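Local coordinates for putative serine phosphatase (Pseudomonas aeruginosa, PDB 6K4E), which probably removes phosphate from phosphoserine or phosphothreonine of a partner protein, as a magnesium-dependent PP2C-type phosphatase domain in a pathway controlling biofilm formation, at residues R183-A188 against R221-L227; W231-T237 against T294-F300; M260-H264 against F276-L280. All blocks are in the same frame, centred on the assembly; numbering follows the deposited sequence.

Contact 1: R183-A188 against R221-L227; sequences RQLAFA and RNIEVPL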
loop_
_atom_site.group_PDB
_atom_site.type_symbol
_atom_site.label_atom_id
_atom_site.label_comp_id
_atom_site.label_asym_id
_atom_site.label_seq_id
_atom_site.Cartn_x
_atom_site.Cartn_y
_atom_site.Cartn_z
ATOM N N ARG B 183 -18.137 -8.395 28.924
ATOM C CA ARG B 183 -18.008 -9.824 28.674
ATOM C C ARG B 183 -18.819 -10.277 27.459
ATOM O O ARG B 183 -19.718 -11.111 27.577
ATOM C CB ARG B 183 -18.311 -10.660 29.931
ATOM C CG ARG B 183 -17.067 -11.363 30.443
ATOM C CD ARG B 183 -16.654 -10.903 31.820
ATOM N NE ARG B 183 -16.167 -12.036 32.608
ATOM C CZ ARG B 183 -15.440 -11.925 33.715
ATOM N NH1 ARG B 183 -15.099 -10.729 34.176
ATOM N NH2 ARG B 183 -15.037 -13.014 34.362
ATOM N N GLN B 184 -18.524 -9.676 26.284
ATOM C CA GLN B 184 -19.184 -10.071 25.046
ATOM C C GLN B 184 -18.321 -9.731 23.861
ATOM O O GLN B 184 -17.477 -8.846 23.917
ATOM C CB GLN B 184 -20.656 -9.600 24.917
ATOM C CG GLN B 184 -20.948 -8.190 24.468
ATOM C CD GLN B 184 -22.415 -8.086 24.088
ATOM O OE1 GLN B 184 -22.779 -7.662 22.987
ATOM N NE2 GLN B 184 -23.294 -8.523 24.971
ATOM N N LEU B 185 -18.478 -10.514 22.814
ATOM C CA LEU B 185 -17.673 -10.430 21.607
ATOM C C LEU B 185 -18.560 -10.057 20.430
ATOM O O LEU B 185 -19.689 -10.538 20.343
ATOM C CB LEU B 185 -17.084 -11.842 21.415
ATOM C CG LEU B 185 -16.094 -12.113 20.323
ATOM C CD1 LEU B 185 -15.025 -13.078 20.821
ATOM C CD2 LEU B 185 -16.791 -12.696 19.091
ATOM N N ALA B 186 -18.050 -9.192 19.525
ATOM C CA ALA B 186 -18.789 -8.851 18.320
ATOM C C ALA B 186 -17.915 -9.275 17.159
ATOM O O ALA B 186 -16.736 -8.955 17.154
ATOM C CB ALA B 186 -19.072 -7.353 18.268
ATOM N N PHE B 187 -18.456 -10.044 16.225
ATOM C CA PHE B 187 -17.705 -10.509 15.060
ATOM C C PHE B 187 -18.419 -10.155 13.763
ATOM O O PHE B 187 -19.633 -10.283 13.669
ATOM C CB PHE B 187 -17.465 -12.053 15.128
ATOM C CG PHE B 187 -17.055 -12.683 13.806
ATOM C CD1 PHE B 187 -15.795 -12.442 13.254
ATOM C CD2 PHE B 187 -17.950 -13.457 13.081
ATOM C CE1 PHE B 187 -15.451 -12.967 11.998
ATOM C CE2 PHE B 187 -17.593 -13.990 11.843
ATOM C CZ PHE B 187 -16.350 -13.757 11.322
ATOM N N ALA B 188 -17.664 -9.739 12.757
ATOM C CA ALA B 188 -18.203 -9.497 11.414
ATOM C C ALA B 188 -17.157 -9.950 10.423
ATOM O O ALA B 188 -15.992 -9.621 10.585
ATOM C CB ALA B 188 -18.550 -8.030 11.209
ATOM N N ARG B 221 -23.209 -7.161 9.123
ATOM C CA ARG B 221 -23.872 -7.211 10.418
ATOM C C ARG B 221 -22.942 -7.923 11.414
ATOM O O ARG B 221 -22.160 -8.788 11.020
ATOM C CB ARG B 221 -25.212 -7.959 10.259
ATOM C CG ARG B 221 -26.081 -8.048 11.520
ATOM C CD ARG B 221 -27.279 -8.987 11.370
ATOM N NE ARG B 221 -26.887 -10.372 11.082
ATOM C CZ ARG B 221 -26.584 -11.283 12.002
ATOM N NH1 ARG B 221 -26.621 -10.974 13.294
ATOM N NH2 ARG B 221 -26.238 -12.511 11.639
ATOM N N ASN B 222 -22.994 -7.523 12.690
ATOM C CA ASN B 222 -22.232 -8.140 13.763
ATOM C C ASN B 222 -22.983 -9.321 14.364
ATOM O O ASN B 222 -24.204 -9.292 14.495
ATOM C CB ASN B 222 -21.950 -7.128 14.856
ATOM C CG ASN B 222 -20.993 -6.065 14.427
ATOM O OD1 ASN B 222 -20.014 -6.341 13.750
ATOM N ND2 ASN B 222 -21.272 -4.828 14.787
ATOM N N ILE B 223 -22.227 -10.350 14.738
ATOM C CA ILE B 223 -22.720 -11.516 15.430
ATOM C C ILE B 223 -22.162 -11.338 16.825
ATOM O O ILE B 223 -20.946 -11.325 17.013
ATOM C CB ILE B 223 -22.266 -12.831 14.752
ATOM C CG1 ILE B 223 -22.880 -12.940 13.330
ATOM C CG2 ILE B 223 -22.632 -14.055 15.635
ATOM C CD1 ILE B 223 -22.158 -13.932 12.390
ATOM N N GLU B 224 -23.049 -11.214 17.791
ATOM C CA GLU B 224 -22.646 -10.965 19.162
ATOM C C GLU B 224 -22.896 -12.137 20.037
ATOM O O GLU B 224 -24.032 -12.587 20.171
ATOM C CB GLU B 224 -23.289 -9.693 19.712
ATOM C CG GLU B 224 -22.883 -8.437 18.971
ATOM C CD GLU B 224 -23.726 -7.249 19.368
ATOM O OE1 GLU B 224 -24.847 -7.107 18.828
ATOM O OE2 GLU B 224 -23.278 -6.477 20.245
ATOM N N VAL B 225 -21.816 -12.649 20.619
ATOM C CA VAL B 225 -21.855 -13.803 21.489
ATOM C C VAL B 225 -21.402 -13.473 22.904
ATOM O O VAL B 225 -20.538 -12.616 23.066
ATOM C CB VAL B 225 -21.102 -15.035 20.916
ATOM C CG1 VAL B 225 -21.859 -15.652 19.732
ATOM C CG2 VAL B 225 -19.647 -14.714 20.563
ATOM N N PRO B 226 -21.933 -14.157 23.943
ATOM C CA PRO B 226 -21.402 -13.934 25.294
ATOM C C PRO B 226 -19.930 -14.351 25.301
ATOM O O PRO B 226 -19.512 -15.181 24.493
ATOM C CB PRO B 226 -22.262 -14.857 26.171
ATOM C CG PRO B 226 -22.798 -15.879 25.257
ATOM C CD PRO B 226 -22.962 -15.225 23.937
ATOM N N LEU B 227 -19.128 -13.749 26.156
ATOM C CA LEU B 227 -17.704 -14.084 26.187
ATOM C C LEU B 227 -17.484 -14.877 27.447
ATOM O O LEU B 227 -17.606 -14.333 28.544
ATOM C CB LEU B 227 -16.885 -12.781 26.142
ATOM C CG LEU B 227 -15.385 -12.831 25.994
ATOM C CD1 LEU B 227 -14.985 -13.483 24.698
ATOM C CD2 LEU B 227 -14.830 -11.418 26.030
#
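L185 and V225 face each other in an antiparallel hydrogen-bonded pair, and their side chains run alongside each other in the same direction, with CD2 of L185 3.8 Å from CG2 of V225. L185 holds its CG anti to the backbone N (chi1 -175°), which carries the isobutyl group to where its two methyls split between V225 and L227: CD1 of L185 comes 3.9 Å from CD1 of L227, and these two leucines meet nearly perpendicular. Two residues along, on the same face, F187 and I223 repeat the pairing more loosely; CD1 of I223 approaches the phenyl ring obliquely, 4.3 Å from CD2 of F187. Within each pair the backbones exchange two bonds, L185 N to V225 O and V225 N to L185 O, then F187 N to I223 O and I223 N to F187 O at 2.8 Å. This joins strand 184-190 to 223-226, the outermost strand of one of the two antiparallel sheets of the PP2C-type beta sandwich. The leucine and phenylalanine face looks into the sandwich: L185 reaches F298 and L227 reaches F300 of the other sheet, while F187, I223 and V225 meet L205. On the reverse face A186 lays its CB 4.0 Å from CG of E224, and CB of A188 lies 3.4 Å from OD1 of N222. OD1 of N222 accepts from A144 N and ND2 donates to D142 OD1, tying the lead-in of the edge strand to the N-terminal end of helix 143-157, whose P143 also covers A186 and A188. At the far end L227 N bonds to R183 O from 57° above the carbonyl plane, where a G1 beta bulge of R183 and Q184 opposite D179 starts the strand.

Contact 2: W231-T237 against T294-F300; sequences WTFYLST and TILSFRF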
loop_
_atom_site.group_PDB
_atom_site.type_symbol
_atom_site.label_atom_id
_atom_site.label_comp_id
_atom_site.label_asym_id
_atom_site.label_seq_id
_atom_site.Cartn_x
_atom_site.Cartn_y
_atom_site.Cartn_z
ATOM N N TRP B 231 -12.347 -20.277 26.809
ATOM C CA TRP B 231 -12.539 -20.343 25.364
ATOM C C TRP B 231 -11.388 -19.737 24.609
ATOM O O TRP B 231 -10.933 -18.628 24.920
ATOM C CB TRP B 231 -13.881 -19.659 24.957
ATOM C CG TRP B 231 -15.085 -20.476 25.309
ATOM C CD1 TRP B 231 -15.635 -20.639 26.549
ATOM C CD2 TRP B 231 -15.847 -21.292 24.415
ATOM N NE1 TRP B 231 -16.701 -21.498 26.480
ATOM C CE2 TRP B 231 -16.864 -21.906 25.177
ATOM C CE3 TRP B 231 -15.772 -21.565 23.027
ATOM C CZ2 TRP B 231 -17.798 -22.777 24.604
ATOM C CZ3 TRP B 231 -16.694 -22.432 22.459
ATOM C CH2 TRP B 231 -17.690 -23.031 23.241
ATOM N N THR B 232 -10.935 -20.455 23.571
ATOM C CA THR B 232 -9.883 -19.983 22.665
ATOM C C THR B 232 -10.579 -19.684 21.347
ATOM O O THR B 232 -11.455 -20.443 20.936
ATOM C CB THR B 232 -8.707 -20.993 22.549
ATOM O OG1 THR B 232 -8.284 -21.356 23.858
ATOM C CG2 THR B 232 -7.517 -20.402 21.833
ATOM N N PHE B 233 -10.239 -18.549 20.737
ATOM C CA PHE B 233 -10.821 -18.066 19.492
ATOM C C PHE B 233 -9.766 -18.118 18.424
ATOM O O PHE B 233 -8.579 -18.066 18.745
ATOM C CB PHE B 233 -11.383 -16.636 19.648
ATOM C CG PHE B 233 -12.517 -16.542 20.643
ATOM C CD1 PHE B 233 -12.261 -16.340 21.994
ATOM C CD2 PHE B 233 -13.834 -16.737 20.243
ATOM C CE1 PHE B 233 -13.300 -16.313 22.922
ATOM C CE2 PHE B 233 -14.878 -16.712 21.178
ATOM C CZ PHE B 233 -14.599 -16.482 22.507
ATOM N N TYR B 234 -10.193 -18.342 17.161
ATOM C CA TYR B 234 -9.268 -18.534 16.059
ATOM C C TYR B 234 -9.779 -17.862 14.840
ATOM O O TYR B 234 -10.902 -18.110 14.414
ATOM C CB TYR B 234 -9.090 -20.030 15.729
ATOM C CG TYR B 234 -8.693 -20.881 16.903
ATOM C CD1 TYR B 234 -9.656 -21.423 17.751
ATOM C CD2 TYR B 234 -7.349 -21.156 17.169
ATOM C CE1 TYR B 234 -9.292 -22.221 18.834
ATOM C CE2 TYR B 234 -6.974 -21.913 18.276
ATOM C CZ TYR B 234 -7.952 -22.463 19.083
ATOM O OH TYR B 234 -7.589 -23.213 20.150
ATOM N N LEU B 235 -8.923 -17.029 14.253
ATOM C CA LEU B 235 -9.209 -16.298 13.036
ATOM C C LEU B 235 -8.195 -16.777 12.036
ATOM O O LEU B 235 -7.029 -16.452 12.169
ATOM C CB LEU B 235 -9.069 -14.779 13.280
ATOM C CG LEU B 235 -10.271 -14.104 13.935
ATOM C CD1 LEU B 235 -9.937 -12.666 14.342
ATOM C CD2 LEU B 235 -11.502 -14.107 13.009
ATOM N N SER B 236 -8.625 -17.539 11.039
ATOM C CA SER B 236 -7.708 -18.037 10.032
ATOM C C SER B 236 -8.180 -17.653 8.640
ATOM O O SER B 236 -9.371 -17.684 8.374
ATOM C CB SER B 236 -7.598 -19.561 10.127
ATOM O OG SER B 236 -6.914 -20.104 9.009
ATOM N N THR B 237 -7.241 -17.382 7.726
ATOM C CA THR B 237 -7.575 -17.167 6.306
ATOM C C THR B 237 -7.746 -18.554 5.691
ATOM O O THR B 237 -7.485 -19.559 6.365
ATOM C CB THR B 237 -6.488 -16.347 5.589
ATOM O OG1 THR B 237 -5.227 -17.017 5.728
ATOM C CG2 THR B 237 -6.365 -14.901 6.149
ATOM N N THR B 294 -2.280 -17.695 7.524
ATOM C CA THR B 294 -2.438 -16.827 8.688
ATOM C C THR B 294 -3.426 -17.444 9.620
ATOM O O THR B 294 -4.509 -17.833 9.198
ATOM C CB THR B 294 -2.911 -15.389 8.367
ATOM O OG1 THR B 294 -2.189 -14.915 7.245
ATOM C CG2 THR B 294 -2.676 -14.411 9.568
ATOM N N ILE B 295 -3.029 -17.549 10.895
ATOM C CA ILE B 295 -3.891 -17.949 11.985
ATOM C C ILE B 295 -3.592 -16.990 13.133
ATOM O O ILE B 295 -2.483 -16.971 13.638
ATOM C CB ILE B 295 -3.806 -19.440 12.436
ATOM C CG1 ILE B 295 -4.094 -20.403 11.286
ATOM C CG2 ILE B 295 -4.745 -19.696 13.647
ATOM C CD1 ILE B 295 -4.180 -21.899 11.767
ATOM N N LEU B 296 -4.591 -16.212 13.535
ATOM C CA LEU B 296 -4.487 -15.326 14.678
ATOM C C LEU B 296 -5.435 -15.853 15.735
ATOM O O LEU B 296 -6.637 -16.002 15.497
ATOM C CB LEU B 296 -4.783 -13.859 14.297
ATOM C CG LEU B 296 -4.556 -12.777 15.364
ATOM C CD1 LEU B 296 -3.283 -13.017 16.179
ATOM C CD2 LEU B 296 -4.589 -11.399 14.746
ATOM N N SER B 297 -4.855 -16.250 16.872
ATOM C CA SER B 297 -5.623 -16.822 17.953
ATOM C C SER B 297 -5.504 -15.955 19.153
ATOM O O SER B 297 -4.487 -15.305 19.324
ATOM C CB SER B 297 -5.160 -18.243 18.252
ATOM O OG SER B 297 -5.866 -18.835 19.331
ATOM N N PHE B 298 -6.569 -15.926 19.961
ATOM C CA PHE B 298 -6.725 -15.142 21.189
ATOM C C PHE B 298 -7.633 -15.866 22.165
ATOM O O PHE B 298 -8.485 -16.641 21.755
ATOM C CB PHE B 298 -7.234 -13.733 20.874
ATOM C CG PHE B 298 -8.557 -13.633 20.149
ATOM C CD1 PHE B 298 -8.633 -13.800 18.768
ATOM C CD2 PHE B 298 -9.715 -13.312 20.832
ATOM C CE1 PHE B 298 -9.861 -13.674 18.091
ATOM C CE2 PHE B 298 -10.936 -13.194 20.155
ATOM C CZ PHE B 298 -11.004 -13.360 18.785
ATOM N N ARG B 299 -7.413 -15.678 23.461
ATOM C CA ARG B 299 -8.183 -16.396 24.459
ATOM C C ARG B 299 -8.705 -15.468 25.544
ATOM O O ARG B 299 -8.003 -14.541 25.945
ATOM C CB ARG B 299 -7.304 -17.516 25.055
ATOM C CG ARG B 299 -7.899 -18.232 26.251
ATOM C CD ARG B 299 -7.144 -19.482 26.553
ATOM N NE ARG B 299 -7.495 -20.014 27.866
ATOM C CZ ARG B 299 -8.175 -21.136 28.065
ATOM N NH1 ARG B 299 -8.609 -21.850 27.031
ATOM N NH2 ARG B 299 -8.431 -21.553 29.297
ATOM N N PHE B 300 -9.946 -15.727 26.015
ATOM C CA PHE B 300 -10.527 -14.979 27.121
ATOM C C PHE B 300 -10.429 -15.798 28.396
ATOM O O PHE B 300 -10.801 -16.970 28.414
ATOM C CB PHE B 300 -11.970 -14.481 26.852
ATOM C CG PHE B 300 -12.462 -13.564 27.959
ATOM C CD1 PHE B 300 -11.945 -12.277 28.104
ATOM C CD2 PHE B 300 -13.379 -14.021 28.906
ATOM C CE1 PHE B 300 -12.349 -11.458 29.161
ATOM C CE2 PHE B 300 -13.780 -13.200 29.964
ATOM C CZ PHE B 300 -13.267 -11.924 30.085
HETATM O O HOH W 1 -4.573 -19.417 6.866
#
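F233 and F298 form the dense centre where strands 231-236 and 293-300 pair inside one five-stranded antiparallel sheet of the PP2C-type sandwich; L296 and F298 pack on strand 105-113 of the other sheet. CB of F233 stands over one face of the F298 ring, 3.5 Å from its centroid, in a CH-pi contact. The rings are nearly parallel, planes 16° apart, but offset so far that little ring surface is shared. F298 carries its CG between the backbone N and the carbonyl carbon (chi1 59°), which swings the ring over its cross-strand neighbour, and CD1 of L235 adds an oblique contact at 3.9 Å from CE1 of F298. On the face of T232, Y234 and S297, polar groups join in. OG of S297 donates to F233 O at 2.9 Å, almost in line with the carbonyl; the backbone bond from F298 N makes a second grip on that oxygen. Partly exposed W231 and R299 mark the solvent side. NH1 of R299 donates a hydrogen bond to OG1 of T232 at 3.2 Å, the oxygen lying in the guanidinium plane; the same hydroxyl bonds to A265 O. At the other, buried end a water donates to OG1 of T237 and accepts from T294 N. T237 directly precedes the magnesium ligand D238, and the T237 and T294 hydroxyls both bond to D95 OD2, consistent with fixing the strand end beside the metal site.

Contact 3: M260-H264 against F276-L280; sequences MLRDH and FVATL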
loop_
_atom_site.group_PDB
_atom_site.type_symbol
_atom_site.label_atom_id
_atom_site.label_comp_id
_atom_site.label_asym_id
_atom_site.label_seq_id
_atom_site.Cartn_x
_atom_site.Cartn_y
_atom_site.Cartn_z
ATOM N N MET B 260 -8.670 -30.343 15.011
ATOM C CA MET B 260 -7.368 -29.846 15.468
ATOM C C MET B 260 -7.567 -28.783 16.581
ATOM O O MET B 260 -6.921 -28.873 17.633
ATOM C CB MET B 260 -6.575 -29.233 14.296
ATOM C CG MET B 260 -5.161 -28.791 14.674
ATOM S SD MET B 260 -4.274 -27.942 13.322
ATOM C CE MET B 260 -5.285 -26.380 13.170
ATOM N N LEU B 261 -8.473 -27.795 16.336
ATOM C CA LEU B 261 -8.795 -26.729 17.279
ATOM C C LEU B 261 -9.325 -27.288 18.582
ATOM O O LEU B 261 -8.813 -26.907 19.621
ATOM C CB LEU B 261 -9.826 -25.719 16.709
ATOM C CG LEU B 261 -9.474 -24.969 15.442
ATOM C CD1 LEU B 261 -10.508 -23.885 15.158
ATOM C CD2 LEU B 261 -8.025 -24.404 15.467
ATOM N N ARG B 262 -10.348 -28.176 18.538
ATOM C CA ARG B 262 -10.938 -28.809 19.721
ATOM C C ARG B 262 -9.877 -29.572 20.494
ATOM O O ARG B 262 -9.804 -29.463 21.718
ATOM C CB ARG B 262 -12.048 -29.787 19.309
ATOM C CG ARG B 262 -12.751 -30.466 20.512
ATOM C CD ARG B 262 -13.585 -31.675 20.108
ATOM N NE ARG B 262 -12.754 -32.736 19.530
ATOM C CZ ARG B 262 -12.771 -33.112 18.251
ATOM N NH1 ARG B 262 -13.634 -32.561 17.396
ATOM N NH2 ARG B 262 -11.954 -34.071 17.826
ATOM N N ASP B 263 -9.046 -30.323 19.777
ATOM C CA ASP B 263 -7.965 -31.092 20.400
ATOM C C ASP B 263 -6.965 -30.248 21.175
ATOM O O ASP B 263 -6.436 -30.715 22.172
ATOM C CB ASP B 263 -7.238 -31.938 19.348
ATOM C CG ASP B 263 -7.633 -33.384 19.417
ATOM O OD1 ASP B 263 -8.733 -33.728 18.911
ATOM O OD2 ASP B 263 -6.877 -34.171 20.029
ATOM N N HIS B 264 -6.689 -29.009 20.720
ATOM C CA HIS B 264 -5.651 -28.174 21.350
ATOM C C HIS B 264 -6.163 -26.982 22.159
ATOM O O HIS B 264 -5.393 -26.455 22.955
ATOM C CB HIS B 264 -4.643 -27.715 20.276
ATOM C CG HIS B 264 -3.889 -28.866 19.654
ATOM N ND1 HIS B 264 -4.366 -29.527 18.515
ATOM C CD2 HIS B 264 -2.768 -29.501 20.085
ATOM C CE1 HIS B 264 -3.488 -30.489 18.261
ATOM N NE2 HIS B 264 -2.511 -30.521 19.177
ATOM N N PHE B 276 0.050 -26.689 15.718
ATOM C CA PHE B 276 -0.634 -26.378 14.478
ATOM C C PHE B 276 0.360 -26.354 13.307
ATOM O O PHE B 276 0.084 -26.968 12.272
ATOM C CB PHE B 276 -1.435 -25.082 14.594
ATOM C CG PHE B 276 -2.629 -25.068 15.533
ATOM C CD1 PHE B 276 -3.010 -26.218 16.236
ATOM C CD2 PHE B 276 -3.445 -23.942 15.623
ATOM C CE1 PHE B 276 -4.154 -26.208 17.058
ATOM C CE2 PHE B 276 -4.574 -23.928 16.460
ATOM C CZ PHE B 276 -4.912 -25.051 17.187
ATOM N N VAL B 277 1.549 -25.727 13.502
ATOM C CA VAL B 277 2.631 -25.700 12.499
ATOM C C VAL B 277 3.121 -27.138 12.209
ATOM O O VAL B 277 3.180 -27.531 11.041
ATOM C CB VAL B 277 3.793 -24.743 12.917
ATOM C CG1 VAL B 277 5.061 -24.991 12.102
ATOM C CG2 VAL B 277 3.368 -23.293 12.809
ATOM N N ALA B 278 3.433 -27.917 13.257
ATOM C CA ALA B 278 3.849 -29.313 13.089
ATOM C C ALA B 278 2.746 -30.213 12.435
ATOM O O ALA B 278 3.091 -31.112 11.676
ATOM C CB ALA B 278 4.296 -29.899 14.421
ATOM N N THR B 279 1.444 -29.937 12.692
ATOM C CA THR B 279 0.299 -30.671 12.110
ATOM C C THR B 279 0.207 -30.418 10.596
ATOM O O THR B 279 -0.044 -31.348 9.840
ATOM C CB THR B 279 -1.022 -30.359 12.865
ATOM O OG1 THR B 279 -0.892 -30.820 14.215
ATOM C CG2 THR B 279 -2.262 -30.995 12.227
ATOM N N LEU B 280 0.433 -29.172 10.162
ATOM C CA LEU B 280 0.401 -28.833 8.742
ATOM C C LEU B 280 1.652 -29.338 8.024
ATOM O O LEU B 280 1.537 -29.884 6.916
ATOM C CB LEU B 280 0.209 -27.327 8.505
ATOM C CG LEU B 280 -0.241 -26.966 7.068
ATOM C CD1 LEU B 280 -1.651 -27.477 6.767
ATOM C CD2 LEU B 280 -0.199 -25.511 6.865
#
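Two consecutive helices, 254-264 and 269-284, run roughly antiparallel (142°) on the outer side of the beta sandwich, their segment axes 12.0 Å apart and bridged by long side chains, among them a Met-aromatic contact. CE of M260 sits over the centre of the F276 ring, 3.8 Å from its centroid. The sulfur approaches obliquely, with SD of M260 3.6 Å from CD1 of F276. M260 runs straight out from its helix and bends only at its last torsion (chi3 67°), which folds the methyl onto the ring. Beyond, SD of M260 also passes CG2 of T279 at 3.8 Å. The far end of the phenyl ring is held by CD2 of L261, 3.6 Å from CZ of F276, and by H264, whose CB is 3.6 Å from CE1 of F276. F276 turns its edge to the imidazole face in an offset edge-to-face pair, planes 86° apart. ND1 of H264 donates to M260 O at 2.8 Å, which fixes the rotation of the imidazole. F83 of strand 82-87 also meets the F276 ring. No hydrogen bond crosses between the segments, so their cohesion rests on dispersion and on weak CH-pi and sulfur-ring attraction, mostly to the F276 ring.

Contact 1 comes first along the chain; contact 2 then opens with strand 231-236 and closes with strand 293-300, and the helices of contact 3 fall between those two strands. Contacts 1 and 2 belong to the two different sheets, their centres 14 Å apart, and meet across the sandwich core where L185 and L227 pack on F233 and L227 on F300. Contact 3 covers the outer face of the sheet that holds contact 2, 12 Å from contact 2 between centres, with Y234 against L261 and F276. Contacts 1 and 3 do not touch, being 25 Å apart between centres. Contact 2 thus stands between a sheet and a helical layer, its T237 end reaching towards the magnesium site.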